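Local coordinates for protein 3-hydroxyacyl-thioester dehydratase X (Mycobacterium tuberculosis, PDB 4OOB) that hydrates trans-2-enoyl-CoA and dehydrates (3R)-3-hydroxyacyl-CoA thioesters of fatty acid metabolism, accepting a broad range of chain lengths with a preference for C8 to C12, at residues Ala22-Tyr27 and Gln38-Tyr43; Thr31-Gly36 and Val200-Glu205; Tyr78-Val83 and Phe208-Arg213. All blocks are in the same frame, centred on the assembly; numbering follows the deposited sequence.

Contact 1. Residues Ala22-Tyr27 and Gln38-Tyr43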
ATOM      1  N   ALA A  22       2.691   0.227 -20.111  1.00 27.92           N
ATOM      2  CA  ALA A  22       1.552  -0.725 -20.143  1.00 27.68           C
ATOM      3  C   ALA A  22       1.197  -1.180 -18.727  1.00 26.79           C
ATOM      4  O   ALA A  22       0.025  -1.462 -18.399  1.00 27.34           O
ATOM      5  CB  ALA A  22       1.881  -1.948 -20.995  1.00 27.01           C
ATOM      6  N   ASN A  23       2.231  -1.322 -17.911  1.00 25.86           N
ATOM      7  CA  ASN A  23       2.049  -1.756 -16.545  1.00 24.64           C
ATOM      8  C   ASN A  23       1.403  -0.625 -15.740  1.00 22.72           C
ATOM      9  O   ASN A  23       0.501  -0.858 -14.965  1.00 22.12           O
ATOM     10  CB  ASN A  23       3.389  -2.138 -15.956  1.00 26.59           C
ATOM     11  CG  ASN A  23       3.231  -2.765 -14.620  1.00 27.60           C
ATOM     12  OD1 ASN A  23       3.594  -2.197 -13.596  1.00 32.31           O
ATOM     13  ND2 ASN A  23       2.614  -3.904 -14.609  1.00 27.31           N
ATOM     14  N   VAL A  24       1.845   0.609 -15.975  1.00 21.80           N
ATOM     15  CA  VAL A  24       1.206   1.768 -15.377  1.00 22.62           C
ATOM     16  C   VAL A  24      -0.290   1.802 -15.774  1.00 21.93           C
ATOM     17  O   VAL A  24      -1.151   1.933 -14.908  1.00 20.97           O
ATOM     18  CB  VAL A  24       1.867   3.122 -15.757  1.00 23.34           C
ATOM     19  CG1 VAL A  24       1.210   4.274 -14.975  1.00 23.43           C
ATOM     20  CG2 VAL A  24       3.371   3.096 -15.532  1.00 23.32           C
ATOM     21  N   ALA A  25      -0.569   1.660 -17.068  1.00 21.99           N
ATOM     22  CA  ALA A  25      -1.954   1.704 -17.583  1.00 22.78           C
ATOM     23  C   ALA A  25      -2.779   0.635 -16.926  1.00 21.46           C
ATOM     24  O   ALA A  25      -3.896   0.868 -16.536  1.00 21.80           O
ATOM     25  CB  ALA A  25      -1.994   1.519 -19.107  1.00 22.23           C
ATOM     26  N   ALA A  26      -2.201  -0.550 -16.811  1.00 21.25           N
ATOM     27  CA  ALA A  26      -2.937  -1.689 -16.284  1.00 20.62           C
ATOM     28  C   ALA A  26      -3.232  -1.457 -14.822  1.00 19.46           C
ATOM     29  O   ALA A  26      -4.302  -1.830 -14.373  1.00 19.77           O
ATOM     30  CB  ALA A  26      -2.155  -2.987 -16.475  1.00 20.30           C
ATOM     31  N   TYR A  27      -2.262  -0.867 -14.109  1.00 19.15           N
ATOM     32  CA  TYR A  27      -2.363  -0.500 -12.680  1.00 18.44           C
ATOM     33  C   TYR A  27      -3.394   0.584 -12.472  1.00 18.23           C
ATOM     34  O   TYR A  27      -4.249   0.488 -11.589  1.00 17.59           O
ATOM     35  CB  TYR A  27      -0.980  -0.024 -12.130  1.00 17.80           C
ATOM     36  CG  TYR A  27      -0.953   0.537 -10.686  1.00 17.26           C
ATOM     37  CD1 TYR A  27      -1.298   1.876 -10.400  1.00 17.43           C
ATOM     38  CD2 TYR A  27      -0.545  -0.256  -9.610  1.00 17.22           C
ATOM     39  CE1 TYR A  27      -1.233   2.387  -9.098  1.00 16.44           C
ATOM     40  CE2 TYR A  27      -0.475   0.242  -8.320  1.00 16.54           C
ATOM     41  CZ  TYR A  27      -0.833   1.559  -8.054  1.00 16.16           C
ATOM     42  OH  TYR A  27      -0.756   2.035  -6.752  1.00 15.31           O
ATOM     43  N   GLN A  38       2.070  11.389 -15.812  1.00 26.94           N
ATOM     44  CA  GLN A  38       2.642  11.094 -14.467  1.00 26.52           C
ATOM     45  C   GLN A  38       2.128   9.767 -13.934  1.00 24.58           C
ATOM     46  O   GLN A  38       0.939   9.500 -13.961  1.00 23.49           O
ATOM     47  CB  GLN A  38       2.262  12.061 -13.351  1.00 28.78           C
ATOM     48  CG  GLN A  38       1.779  13.446 -13.656  1.00 32.89           C
ATOM     49  CD  GLN A  38       2.905  14.384 -13.789  1.00 34.79           C
ATOM     50  OE1 GLN A  38       2.897  15.493 -13.246  1.00 38.61           O
ATOM     51  NE2 GLN A  38       3.902  13.949 -14.515  1.00 37.18           N
ATOM     52  N   VAL A  39       3.003   8.959 -13.349  1.00 23.05           N
ATOM     53  CA  VAL A  39       2.513   7.775 -12.649  1.00 20.45           C
ATOM     54  C   VAL A  39       1.678   8.242 -11.468  1.00 19.22           C
ATOM     55  O   VAL A  39       1.968   9.286 -10.874  1.00 18.15           O
ATOM     56  CB  VAL A  39       3.644   6.851 -12.161  1.00 20.26           C
ATOM     57  CG1 VAL A  39       4.487   6.397 -13.358  1.00 20.12           C
ATOM     58  CG2 VAL A  39       4.490   7.531 -11.103  1.00 20.04           C
ATOM     59  N   PRO A  40       0.642   7.467 -11.131  1.00 17.46           N
ATOM     60  CA  PRO A  40      -0.095   7.700  -9.902  1.00 16.70           C
ATOM     61  C   PRO A  40       0.788   7.708  -8.654  1.00 16.08           C
ATOM     62  O   PRO A  40       1.740   6.973  -8.554  1.00 15.61           O
ATOM     63  CB  PRO A  40      -1.041   6.501  -9.832  1.00 16.98           C
ATOM     64  CG  PRO A  40      -1.134   5.983 -11.243  1.00 17.00           C
ATOM     65  CD  PRO A  40       0.233   6.225 -11.804  1.00 17.04           C
ATOM     66  N   LEU A  41       0.413   8.531  -7.689  1.00 16.07           N
ATOM     67  CA  LEU A  41       1.208   8.750  -6.475  1.00 15.45           C
ATOM     68  C   LEU A  41       1.672   7.465  -5.815  1.00 14.54           C
ATOM     69  O   LEU A  41       2.795   7.392  -5.385  1.00 14.35           O
ATOM     70  CB  LEU A  41       0.384   9.601  -5.491  1.00 14.79           C
ATOM     71  CG  LEU A  41       0.958   9.834  -4.107  1.00 14.83           C
ATOM     72  CD1 LEU A  41       2.250  10.641  -4.130  1.00 14.68           C
ATOM     73  CD2 LEU A  41      -0.092  10.502  -3.210  1.00 14.75           C
ATOM     74  N   THR A  42       0.794   6.458  -5.735  1.00 14.88           N
ATOM     75  CA  THR A  42       1.108   5.158  -5.086  1.00 14.44           C
ATOM     76  C   THR A  42       1.825   4.106  -5.991  1.00 14.50           C
ATOM     77  O   THR A  42       2.205   3.044  -5.518  1.00 13.86           O
ATOM     78  CB  THR A  42      -0.206   4.507  -4.541  1.00 14.52           C
ATOM     79  OG1 THR A  42      -1.193   4.416  -5.591  1.00 14.18           O
ATOM     80  CG2 THR A  42      -0.750   5.325  -3.397  1.00 14.07           C
ATOM     81  N   TYR A  43       1.988   4.405  -7.290  1.00 14.43           N
ATOM     82  CA  TYR A  43       2.431   3.394  -8.233  1.00 14.26           C
ATOM     83  C   TYR A  43       3.868   2.895  -7.959  1.00 13.59           C
ATOM     84  O   TYR A  43       4.166   1.728  -8.191  1.00 12.07           O
ATOM     85  CB  TYR A  43       2.273   3.868  -9.697  1.00 15.16           C
ATOM     86  CG  TYR A  43       2.980   2.931 -10.647  1.00 15.98           C
ATOM     87  CD1 TYR A  43       2.389   1.745 -10.999  1.00 16.15           C
ATOM     88  CD2 TYR A  43       4.253   3.203 -11.136  1.00 16.18           C
ATOM     89  CE1 TYR A  43       3.030   0.850 -11.809  1.00 16.70           C
ATOM     90  CE2 TYR A  43       4.897   2.312 -11.963  1.00 16.89           C
ATOM     91  CZ  TYR A  43       4.278   1.123 -12.270  1.00 17.45           C
ATOM     92  OH  TYR A  43       4.848   0.161 -13.084  1.00 19.54           O
TER
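Tyr-27 and Tyr-43 meet in a T-shaped (edge-to-face) aromatic pair that fastens helix 21-31 of this hotdog-fold protein to the loop leading into helix 43-57. The edge of Tyr-43 points at the face of Tyr-27, with the planes 82° and the centroids 5.1 Å apart. CD1 of Tyr-43 comes within 3.6 Å of CG of Tyr-27, toward the rim of that ring. CB of Tyr-43 also lies over the Tyr-27 face in a CH-pi contact. In both tyrosines CG is anti to the backbone N (chi1 174° in Tyr-27), and from there each ring reaches the other.

Val-24, one helical turn before Tyr-27, buries the next largest surface. Its two methyls divide the work: CG2 sits over one face of the Tyr-43 ring, 4.2 Å from its centroid, and also touches CG1 of Val-39, while CG1 packs against CD of Pro-40 at 3.8 Å. Pro-40 begins the type I turn that ends at Tyr-43 and also approaches Tyr-27 obliquely through CB.

Both phenol oxygens are bonded across the contact, which probably limits rotation and sliding of the rings. Val-167 and Tyr-164 of helix 158-167 and Ala-198 of helix 193-199 also touch Tyr-27, placing this buried pair among several helices. Tyr-27 OH shares a hydrogen bond of 2.7 Å with OG1 of Thr-42, an atom at the edge of the Tyr-27 ring and near its plane. Tyr-43 OH donates to OD1 of Asn-23 at 2.7 Å, on a lone pair in the carbonyl plane, with a C=O...donor angle of 134°.

Contact 2. Residues Thr31-Gly36 and Val200-Glu205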
ATOM      1  N   THR A  31      -6.803  -0.148 -10.277  1.00 15.43           N
ATOM      2  CA  THR A  31      -7.036   0.677  -9.083  1.00 15.70           C
ATOM      3  C   THR A  31      -8.113   1.741  -9.263  1.00 16.45           C
ATOM      4  O   THR A  31      -8.557   2.336  -8.274  1.00 16.60           O
ATOM      5  CB  THR A  31      -5.753   1.328  -8.568  1.00 15.64           C
ATOM      6  OG1 THR A  31      -5.195   2.196  -9.570  1.00 15.66           O
ATOM      7  CG2 THR A  31      -4.740   0.242  -8.189  1.00 15.15           C
ATOM      8  N   GLY A  32      -8.573   1.928 -10.503  1.00 17.67           N
ATOM      9  CA  GLY A  32      -9.533   2.962 -10.848  1.00 18.92           C
ATOM     10  C   GLY A  32      -8.924   4.365 -10.832  1.00 20.71           C
ATOM     11  O   GLY A  32      -9.592   5.334 -10.501  1.00 24.47           O
ATOM     12  N   LEU A  33      -7.643   4.479 -11.124  1.00 20.76           N
ATOM     13  CA  LEU A  33      -6.944   5.733 -11.049  1.00 20.03           C
ATOM     14  C   LEU A  33      -6.673   6.164 -12.491  1.00 21.45           C
ATOM     15  O   LEU A  33      -6.957   5.410 -13.431  1.00 21.55           O
ATOM     16  CB  LEU A  33      -5.663   5.509 -10.276  1.00 20.40           C
ATOM     17  CG  LEU A  33      -5.531   5.994  -8.844  1.00 20.74           C
ATOM     18  CD1 LEU A  33      -6.809   6.008  -8.012  1.00 21.04           C
ATOM     19  CD2 LEU A  33      -4.463   5.205  -8.140  1.00 20.39           C
ATOM     20  N   ARG A  34      -6.173   7.375 -12.677  1.00 21.93           N
ATOM     21  CA  ARG A  34      -6.105   7.977 -13.993  1.00 23.37           C
ATOM     22  C   ARG A  34      -4.757   7.614 -14.612  1.00 22.63           C
ATOM     23  O   ARG A  34      -3.753   7.720 -13.956  1.00 22.78           O
ATOM     24  CB  ARG A  34      -6.253   9.489 -13.875  1.00 25.62           C
ATOM     25  CG  ARG A  34      -6.767  10.157 -15.143  1.00 29.27           C
ATOM     26  CD  ARG A  34      -6.523  11.658 -15.153  1.00 30.44           C
ATOM     27  NE  ARG A  34      -5.177  11.921 -15.638  1.00 34.88           N
ATOM     28  CZ  ARG A  34      -4.844  12.245 -16.888  1.00 40.21           C
ATOM     29  NH1 ARG A  34      -5.768  12.401 -17.843  1.00 43.79           N
ATOM     30  NH2 ARG A  34      -3.558  12.438 -17.191  1.00 40.90           N
ATOM     31  N   TYR A  35      -4.749   7.131 -15.843  1.00 22.12           N
ATOM     32  CA  TYR A  35      -3.538   6.888 -16.582  1.00 22.85           C
ATOM     33  C   TYR A  35      -3.216   8.154 -17.355  1.00 23.09           C
ATOM     34  O   TYR A  35      -4.049   8.628 -18.112  1.00 23.81           O
ATOM     35  CB  TYR A  35      -3.702   5.700 -17.558  1.00 24.28           C
ATOM     36  CG  TYR A  35      -2.466   5.449 -18.417  1.00 26.46           C
ATOM     37  CD1 TYR A  35      -1.196   5.356 -17.822  1.00 26.78           C
ATOM     38  CD2 TYR A  35      -2.547   5.313 -19.823  1.00 26.92           C
ATOM     39  CE1 TYR A  35      -0.062   5.131 -18.581  1.00 29.46           C
ATOM     40  CE2 TYR A  35      -1.401   5.108 -20.596  1.00 28.01           C
ATOM     41  CZ  TYR A  35      -0.160   5.018 -19.968  1.00 29.82           C
ATOM     42  OH  TYR A  35       1.012   4.806 -20.659  1.00 33.28           O
ATOM     43  N   GLY A  36      -1.998   8.649 -17.181  1.00 22.34           N
ATOM     44  CA  GLY A  36      -1.487   9.816 -17.868  1.00 24.94           C
ATOM     45  C   GLY A  36       0.036   9.907 -17.929  1.00 27.58           C
ATOM     46  O   GLY A  36       0.767   8.893 -17.758  1.00 28.89           O
ATOM     47  N   VAL A 200      -8.680   4.518  -2.978  1.00 14.23           N
ATOM     48  CA  VAL A 200      -9.300   5.695  -2.288  1.00 14.22           C
ATOM     49  C   VAL A 200      -8.933   7.073  -2.881  1.00 14.51           C
ATOM     50  O   VAL A 200      -9.573   8.082  -2.573  1.00 14.09           O
ATOM     51  CB  VAL A 200      -9.012   5.702  -0.773  1.00 13.62           C
ATOM     52  CG1 VAL A 200      -9.622   4.475  -0.123  1.00 13.29           C
ATOM     53  CG2 VAL A 200      -7.536   5.848  -0.480  1.00 13.60           C
ATOM     54  N   LEU A 201      -7.926   7.105  -3.772  1.00 14.87           N
ATOM     55  CA  LEU A 201      -7.432   8.355  -4.327  1.00 15.16           C
ATOM     56  C   LEU A 201      -8.216   8.770  -5.567  1.00 16.18           C
ATOM     57  O   LEU A 201      -7.999   9.820  -6.084  1.00 17.83           O
ATOM     58  CB  LEU A 201      -5.922   8.243  -4.633  1.00 14.62           C
ATOM     59  CG  LEU A 201      -4.992   7.860  -3.467  1.00 14.28           C
ATOM     60  CD1 LEU A 201      -3.525   7.860  -3.868  1.00 13.96           C
ATOM     61  CD2 LEU A 201      -5.212   8.820  -2.281  1.00 14.32           C
ATOM     62  N   ALA A 202      -9.157   7.966  -6.026  1.00 17.96           N
ATOM     63  CA  ALA A 202      -9.811   8.193  -7.318  1.00 19.61           C
ATOM     64  C   ALA A 202     -10.522   9.519  -7.347  1.00 22.62           C
ATOM     65  O   ALA A 202     -11.186   9.898  -6.367  1.00 22.16           O
ATOM     66  CB  ALA A 202     -10.799   7.082  -7.613  1.00 19.18           C
ATOM     67  N   ASN A 203     -10.385  10.225  -8.474  1.00 26.01           N
ATOM     68  CA  ASN A 203     -10.990  11.557  -8.649  1.00 31.07           C
ATOM     69  C   ASN A 203     -10.248  12.626  -7.816  1.00 32.26           C
ATOM     70  O   ASN A 203      -9.585  13.490  -8.423  1.00 32.47           O
ATOM     71  CB  ASN A 203     -12.518  11.564  -8.346  1.00 32.69           C
ATOM     72  CG  ASN A 203     -13.283  10.478  -9.118  1.00 35.41           C
ATOM     73  OD1 ASN A 203     -14.067   9.724  -8.529  1.00 37.98           O
ATOM     74  ND2 ASN A 203     -13.052  10.392 -10.428  1.00 32.81           N
ATOM     75  N   ILE A 204     -10.348  12.544  -6.466  1.00 30.92           N
ATOM     76  CA  ILE A 204      -9.519  13.352  -5.493  1.00 29.28           C
ATOM     77  C   ILE A 204      -8.061  13.648  -5.940  1.00 26.44           C
ATOM     78  O   ILE A 204      -7.544  14.759  -5.763  1.00 25.93           O
ATOM     79  CB  ILE A 204      -9.626  12.722  -4.059  1.00 29.72           C
ATOM     80  CG1 ILE A 204     -10.495  13.589  -3.197  1.00 32.26           C
ATOM     81  CG2 ILE A 204      -8.324  12.513  -3.291  1.00 29.92           C
ATOM     82  CD1 ILE A 204     -11.947  13.528  -3.597  1.00 35.09           C
ATOM     83  N   GLU A 205      -7.418  12.648  -6.532  1.00 23.60           N
ATOM     84  CA  GLU A 205      -6.052  12.753  -7.034  1.00 22.55           C
ATOM     85  C   GLU A 205      -5.851  13.856  -8.090  1.00 21.63           C
ATOM     86  O   GLU A 205      -4.737  14.354  -8.244  1.00 20.88           O
ATOM     87  CB  GLU A 205      -5.618  11.414  -7.663  1.00 22.42           C
ATOM     88  CG  GLU A 205      -6.347  11.058  -8.971  1.00 22.77           C
ATOM     89  CD  GLU A 205      -5.722   9.871  -9.722  1.00 22.92           C
ATOM     90  OE1 GLU A 205      -4.542   9.539  -9.455  1.00 23.41           O
ATOM     91  OE2 GLU A 205      -6.409   9.276 -10.569  1.00 20.63           O
TER
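Glu-205 reaches the loop 31-36 with its carboxylate and makes the one hydrogen bond between the two segments. Backbone N of Arg-34 donates to OE2 of Glu-205 at 2.8 Å, with an N-H...O angle of 141°, and the oxygen receives it on its syn lone pair. CG of Glu-205 stands between the backbone N and the carbonyl carbon (chi1 69°), and from there the extended chain reaches to the Arg-34 amide. CB of Arg-34 lies close to the same oxygen, at 3.3 Å from OE2 of Glu-205. The guanidinium turns off elsewhere: NE of Arg-34 remains 5.8 Å from OE2 of Glu-205, so the pair is not a salt bridge.

The apolar part belongs to Leu-33. Its CD1 packs against the 201-202 backbone, 3.6 Å from N of Ala-202, and meets CB of Leu-201 and CB of Ala-202 at slightly longer range. CG of Leu-33 faces the carboxylate, 3.7 Å from OE1 of Glu-205, and the two side chains cross obliquely. The second methyl of Leu-33, CD2, touches CB of Pro-40.

A backbone contact completes the joint. Gly-32, with positive phi, is the C-prime residue of a Schellman motif that ends helix 21-31, and O of Gly-32 lies 3.6 Å from CB of Ala-202. The contact thus joins this helix end to the loop between helix 193-199 and strand 212-218. Because the carboxylate binds a main-chain amide, the bond holds the path of the loop itself; the arginine charge, though not in contact, would probably favour an ionised Glu-205.

Contact 3. Residues Tyr78-Val83 and Phe208-Arg213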
ATOM      1  N   TYR A  78       8.272  14.310  -3.785  1.00 21.68           N
ATOM      2  CA  TYR A  78       8.888  15.647  -3.964  1.00 22.56           C
ATOM      3  C   TYR A  78       8.582  16.176  -5.341  1.00 24.90           C
ATOM      4  O   TYR A  78       8.412  17.360  -5.523  1.00 25.34           O
ATOM      5  CB  TYR A  78      10.415  15.602  -3.717  1.00 23.07           C
ATOM      6  CG  TYR A  78      10.730  15.163  -2.294  1.00 23.05           C
ATOM      7  CD1 TYR A  78      10.613  16.050  -1.226  1.00 24.54           C
ATOM      8  CD2 TYR A  78      11.093  13.855  -2.018  1.00 23.65           C
ATOM      9  CE1 TYR A  78      10.868  15.656   0.096  1.00 25.08           C
ATOM     10  CE2 TYR A  78      11.341  13.423  -0.713  1.00 24.74           C
ATOM     11  CZ  TYR A  78      11.224  14.325   0.355  1.00 24.86           C
ATOM     12  OH  TYR A  78      11.443  13.896   1.640  1.00 23.80           O
ATOM     13  N   ARG A  79       8.553  15.292  -6.326  1.00 27.79           N
ATOM     14  CA  ARG A  79       8.039  15.641  -7.616  1.00 29.23           C
ATOM     15  C   ARG A  79       7.542  14.414  -8.334  1.00 27.22           C
ATOM     16  O   ARG A  79       8.068  13.345  -8.147  1.00 26.74           O
ATOM     17  CB  ARG A  79       9.099  16.355  -8.466  1.00 34.68           C
ATOM     18  CG  ARG A  79      10.416  15.613  -8.666  1.00 39.87           C
ATOM     19  CD  ARG A  79      10.969  15.768 -10.100  1.00 45.22           C
ATOM     20  NE  ARG A  79      10.575  14.601 -10.916  1.00 49.71           N
ATOM     21  CZ  ARG A  79      10.878  14.383 -12.196  1.00 50.83           C
ATOM     22  NH1 ARG A  79      11.599  15.246 -12.902  1.00 50.84           N
ATOM     23  NH2 ARG A  79      10.439  13.273 -12.779  1.00 53.19           N
ATOM     24  N   PRO A  80       6.539  14.585  -9.191  1.00 27.26           N
ATOM     25  CA  PRO A  80       5.961  13.519  -9.979  1.00 27.67           C
ATOM     26  C   PRO A  80       6.961  12.803 -10.838  1.00 27.69           C
ATOM     27  O   PRO A  80       7.885  13.396 -11.343  1.00 29.51           O
ATOM     28  CB  PRO A  80       4.962  14.244 -10.906  1.00 27.74           C
ATOM     29  CG  PRO A  80       4.659  15.531 -10.224  1.00 27.91           C
ATOM     30  CD  PRO A  80       5.887  15.881  -9.445  1.00 28.09           C
ATOM     31  N   ILE A  81       6.747  11.522 -11.004  1.00 28.45           N
ATOM     32  CA  ILE A  81       7.599  10.702 -11.834  1.00 30.63           C
ATOM     33  C   ILE A  81       6.876  10.451 -13.160  1.00 30.28           C
ATOM     34  O   ILE A  81       5.709  10.048 -13.185  1.00 28.27           O
ATOM     35  CB  ILE A  81       7.899   9.366 -11.135  1.00 30.58           C
ATOM     36  CG1 ILE A  81       8.746   9.610  -9.881  1.00 30.37           C
ATOM     37  CG2 ILE A  81       8.626   8.409 -12.076  1.00 32.74           C
ATOM     38  CD1 ILE A  81       8.796   8.406  -8.972  1.00 28.99           C
ATOM     39  N   ALA A  82       7.574  10.732 -14.252  1.00 29.33           N
ATOM     40  CA  ALA A  82       7.001  10.561 -15.555  1.00 28.52           C
ATOM     41  C   ALA A  82       7.016   9.076 -15.914  1.00 27.47           C
ATOM     42  O   ALA A  82       7.873   8.307 -15.503  1.00 26.01           O
ATOM     43  CB  ALA A  82       7.722  11.411 -16.609  1.00 27.95           C
ATOM     44  N   VAL A  83       5.988   8.673 -16.631  1.00 27.70           N
ATOM     45  CA  VAL A  83       5.937   7.376 -17.248  1.00 28.42           C
ATOM     46  C   VAL A  83       7.214   7.163 -18.107  1.00 30.29           C
ATOM     47  O   VAL A  83       7.720   6.053 -18.226  1.00 31.72           O
ATOM     48  CB  VAL A  83       4.625   7.346 -18.040  1.00 28.89           C
ATOM     49  CG1 VAL A  83       4.608   6.287 -19.113  1.00 30.33           C
ATOM     50  CG2 VAL A  83       3.477   7.160 -17.071  1.00 28.49           C
ATOM     51  N   PHE A 208      -4.486  16.938  -6.371  1.00 26.91           N
ATOM     52  CA  PHE A 208      -3.245  16.895  -5.551  1.00 26.44           C
ATOM     53  C   PHE A 208      -2.208  17.853  -6.088  1.00 25.39           C
ATOM     54  O   PHE A 208      -2.083  17.992  -7.299  1.00 24.08           O
ATOM     55  CB  PHE A 208      -2.614  15.489  -5.507  1.00 25.80           C
ATOM     56  CG  PHE A 208      -3.453  14.460  -4.782  1.00 26.01           C
ATOM     57  CD1 PHE A 208      -4.605  14.825  -4.087  1.00 25.76           C
ATOM     58  CD2 PHE A 208      -3.079  13.131  -4.785  1.00 25.70           C
ATOM     59  CE1 PHE A 208      -5.353  13.891  -3.433  1.00 24.68           C
ATOM     60  CE2 PHE A 208      -3.826  12.190  -4.121  1.00 24.79           C
ATOM     61  CZ  PHE A 208      -4.957  12.573  -3.450  1.00 25.07           C
ATOM     62  N   PRO A 209      -1.453  18.513  -5.193  1.00 25.78           N
ATOM     63  CA  PRO A 209      -0.277  19.195  -5.702  1.00 26.25           C
ATOM     64  C   PRO A 209       0.801  18.181  -6.045  1.00 27.44           C
ATOM     65  O   PRO A 209       0.689  17.000  -5.679  1.00 30.29           O
ATOM     66  CB  PRO A 209       0.142  20.104  -4.555  1.00 25.55           C
ATOM     67  CG  PRO A 209      -0.457  19.524  -3.360  1.00 26.06           C
ATOM     68  CD  PRO A 209      -1.689  18.796  -3.773  1.00 25.84           C
ATOM     69  N   ASP A 210       1.837  18.655  -6.728  1.00 27.85           N
ATOM     70  CA  ASP A 210       2.925  17.828  -7.226  1.00 26.98           C
ATOM     71  C   ASP A 210       3.860  17.383  -6.109  1.00 25.19           C
ATOM     72  O   ASP A 210       4.490  16.350  -6.199  1.00 28.45           O
ATOM     73  CB  ASP A 210       3.741  18.631  -8.262  1.00 29.89           C
ATOM     74  CG  ASP A 210       3.086  18.680  -9.639  1.00 30.31           C
ATOM     75  OD1 ASP A 210       1.941  18.207  -9.812  1.00 32.28           O
ATOM     76  OD2 ASP A 210       3.749  19.159 -10.560  1.00 32.90           O
ATOM     77  N   ALA A 211       3.992  18.188  -5.079  1.00 23.61           N
ATOM     78  CA  ALA A 211       4.740  17.809  -3.906  1.00 22.89           C
ATOM     79  C   ALA A 211       3.710  17.442  -2.840  1.00 20.82           C
ATOM     80  O   ALA A 211       2.971  18.299  -2.389  1.00 19.96           O
ATOM     81  CB  ALA A 211       5.626  18.971  -3.437  1.00 23.44           C
ATOM     82  N   VAL A 212       3.652  16.177  -2.438  1.00 19.76           N
ATOM     83  CA  VAL A 212       2.594  15.753  -1.514  1.00 19.97           C
ATOM     84  C   VAL A 212       3.012  14.571  -0.656  1.00 19.12           C
ATOM     85  O   VAL A 212       3.820  13.734  -1.084  1.00 18.44           O
ATOM     86  CB  VAL A 212       1.262  15.469  -2.313  1.00 20.08           C
ATOM     87  CG1 VAL A 212       1.353  14.246  -3.189  1.00 19.49           C
ATOM     88  CG2 VAL A 212       0.062  15.341  -1.407  1.00 21.16           C
ATOM     89  N   ARG A 213       2.461  14.507   0.554  1.00 19.08           N
ATOM     90  CA  ARG A 213       2.706  13.391   1.496  1.00 19.55           C
ATOM     91  C   ARG A 213       1.386  12.630   1.710  1.00 18.61           C
ATOM     92  O   ARG A 213       0.308  13.231   1.901  1.00 19.00           O
ATOM     93  CB  ARG A 213       3.297  13.894   2.864  1.00 22.19           C
ATOM     94  CG  ARG A 213       3.660  12.768   3.878  1.00 23.16           C
ATOM     95  CD  ARG A 213       4.255  13.232   5.227  1.00 22.80           C
TER
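Pro-80 and Asp-210 cross at about a right angle, with the pyrrolidine ring set over the carboxylate. CG of Pro-80 lies over the face of that group, nearly straight above its carbon, 3.6 Å from CG of Asp-210 and 3.8 Å from each of the oxygens OD1 and OD2 of Asp-210. CD of Pro-80 lies 3.7 Å from CB of Asp-210 and 3.6 Å from O of Asp-210. In Asp-210 CG is anti to the carbonyl carbon (chi1 -79°), which brings the carboxylate carbon to the proline ring.

Beside this pair the backbones approach closely, with the CA atoms of Tyr-78 and Ala-211 4.7 Å apart. CB of Ala-211 packs on the backbone O of Tyr-78 at 3.8 Å, whereas the CB of Tyr-78 points away from the other segment. The link is by van der Waals contact, and the neighbouring Gln-77 adds a polar tie by donating from NE2 to the O of Asp-210. Arg-79 instead forms a salt bridge with Asp-85.

This surface contact lies where strand 69-77 runs out and strand 212-218 begins, at one end of two antiparallel neighbours in a continuous sheet, consistent with a double-hotdog fold.

Contacts 1 and 2 lie closest, their centres about 10 Å apart; contact 3 is about 13 Å from contact 1 and 14 Å from contact 2. Along the chain contact 1 closes before contact 3 opens, whereas contact 2 alternates with each of them. The loop between helices 21-31 and 43-57 serves both contacts 1 and 2, and the run from helix 193-199 into strand 212-218 serves contacts 2 and 3. They touch directly: Pro-40 meets Leu-33, Thr-42 meets Leu-201, and Val-39 N probably bonds to Ile-81 O. Contacts 2 and 3 join loops of the N-terminal half to the MaoC-like part, while contact 1 lies within the N-terminal half.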